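Local coordinates for pathogenicity island protein (Staphylococcus aureus subsp. aureus, PDB 3HL6) that is of unknown function but is encoded on a staphylococcal pathogenicity island, at residues N50-S55 with S67-S72. Numbering follows the deposited sequence.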
# COMPACT_ATOMS: atom_id res chain seq x y z
N ASN B 50 -4.54 15.97 13.47
CA ASN B 50 -4.75 17.00 12.48
C ASN B 50 -4.47 16.45 11.12
O ASN B 50 -3.72 17.04 10.35
CB ASN B 50 -3.82 18.18 12.75
CG ASN B 50 -4.48 19.24 13.61
OD1 ASN B 50 -5.43 19.89 13.19
ND2 ASN B 50 -3.99 19.42 14.82
N SER B 51 -5.04 15.28 10.84
CA SER B 51 -4.83 14.57 9.57
C SER B 51 -3.39 14.09 9.24
O SER B 51 -3.13 13.70 8.10
CB SER B 51 -5.41 15.41 8.41
OG SER B 51 -4.70 16.63 8.25
N LYS B 52 -2.47 14.12 10.20
CA LYS B 52 -1.12 13.60 9.97
C LYS B 52 -0.78 12.44 10.89
O LYS B 52 -1.35 12.32 11.99
CB LYS B 52 -0.07 14.71 10.10
CG LYS B 52 -0.17 15.79 9.01
CD LYS B 52 0.79 16.91 9.32
CE LYS B 52 1.24 17.65 8.08
NZ LYS B 52 0.14 18.53 7.63
N LEU B 53 0.10 11.55 10.43
CA LEU B 53 0.54 10.42 11.26
C LEU B 53 1.97 10.70 11.67
O LEU B 53 2.77 11.12 10.84
CB LEU B 53 0.43 9.10 10.48
CG LEU B 53 0.90 7.78 11.13
CD1 LEU B 53 0.18 7.47 12.43
CD2 LEU B 53 0.72 6.62 10.18
N PHE B 54 2.27 10.53 12.95
CA PHE B 54 3.63 10.74 13.48
C PHE B 54 4.04 9.49 14.23
O PHE B 54 3.19 8.70 14.64
CB PHE B 54 3.69 11.94 14.44
CG PHE B 54 3.33 13.24 13.80
CD1 PHE B 54 4.27 13.99 13.14
CD2 PHE B 54 2.03 13.69 13.85
CE1 PHE B 54 3.93 15.15 12.55
CE2 PHE B 54 1.68 14.86 13.27
CZ PHE B 54 2.62 15.59 12.62
N SER B 55 5.33 9.35 14.46
CA SER B 55 5.84 8.15 15.06
C SER B 55 7.19 8.44 15.71
O SER B 55 7.96 9.28 15.24
CB SER B 55 5.98 7.07 14.01
OG SER B 55 7.00 6.20 14.40
N SER B 67 8.32 14.16 17.60
CA SER B 67 8.00 12.98 16.79
C SER B 67 8.31 13.19 15.30
O SER B 67 8.79 14.25 14.91
CB SER B 67 6.53 12.61 16.97
OG SER B 67 6.45 11.35 17.59
N PHE B 68 8.02 12.19 14.47
CA PHE B 68 8.39 12.23 13.06
C PHE B 68 7.23 11.86 12.17
O PHE B 68 6.58 10.85 12.39
CB PHE B 68 9.60 11.34 12.80
CG PHE B 68 10.71 11.57 13.77
CD1 PHE B 68 11.67 12.54 13.50
CD2 PHE B 68 10.73 10.88 15.00
CE1 PHE B 68 12.66 12.80 14.43
CE2 PHE B 68 11.72 11.11 15.92
CZ PHE B 68 12.69 12.07 15.66
N GLU B 69 6.97 12.70 11.18
CA GLU B 69 5.87 12.52 10.28
C GLU B 69 6.01 11.27 9.41
O GLU B 69 6.99 11.14 8.67
CB GLU B 69 5.76 13.75 9.37
CG GLU B 69 4.76 13.58 8.23
CD GLU B 69 4.35 14.89 7.63
OE1 GLU B 69 3.97 14.90 6.42
OE2 GLU B 69 4.39 15.91 8.36
N LEU B 70 5.02 10.40 9.46
CA LEU B 70 4.97 9.23 8.58
C LEU B 70 4.18 9.49 7.32
O LEU B 70 4.46 8.89 6.29
CB LEU B 70 4.30 8.06 9.27
CG LEU B 70 5.13 7.24 10.25
CD1 LEU B 70 4.39 5.91 10.47
CD2 LEU B 70 6.55 7.00 9.76
N ALA B 71 3.18 10.36 7.43
CA ALA B 71 2.19 10.53 6.37
C ALA B 71 1.42 11.84 6.48
O ALA B 71 1.09 12.30 7.58
CB ALA B 71 1.24 9.35 6.36
N SER B 72 1.14 12.46 5.33
CA SER B 72 0.07 13.46 5.27
C SER B 72 -0.90 13.09 4.17
O SER B 72 -0.62 12.17 3.42
CB SER B 72 0.63 14.87 5.15
OG SER B 72 1.56 14.98 4.12
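A classic beta bulge interrupts the antiparallel hairpin of strands 52-57 and 68-71, where Leu70 and Ala71 both lie across from Leu53. Strand 68-71 is the last strand of a five-stranded mixed sheet within this chain. Leu53 N gives a nearly straight bond to Ala71 O (3.1 Å, 168° at the hydrogen). Leu53 O accepts Leu70 N at 2.7 Å. Beyond the bulge, Ser55 and Phe68 form a hydrogen-bonded pair, with Ser55 N to Phe68 O at 2.8 Å and a return bond from Phe68 N to Ser55 O. At the bulge Leu70 points its CB toward strand 52-57. Its CB and CD1 meet the CG and CD2 of Leu53, the two side chains crossing obliquely, with Leu53 CD2 3.7 Å from Leu70 CD1. Leu70 CG also packs on Ser55 CB. Helices 13-30 and 152-163 cover this apolar patch, through Leu17 and Tyr21 of the first and Tyr160 of the second. Tyr160 also stacks on the Phe68 ring.

Phe54 and Glu69 sit on the face opposite Leu53, Ala71, Ser55 and Phe68 as a non-hydrogen-bonded pair. Phe54 CG is anti to the carbonyl carbon (chi1 -61°). On the ring, CD1 lies by Glu69 N and CA, and CE1 by Glu69 CB. Ring and carboxylate planes are 88° apart. Farther out, the carboxylate reaches the aliphatic part of Lys52. Glu69 OE2 lies 3.6 Å from Lys52 CE, whereas Lys52 NZ stays 5.0 Å from Glu69 OE2, so the opposite charges are near but not in contact.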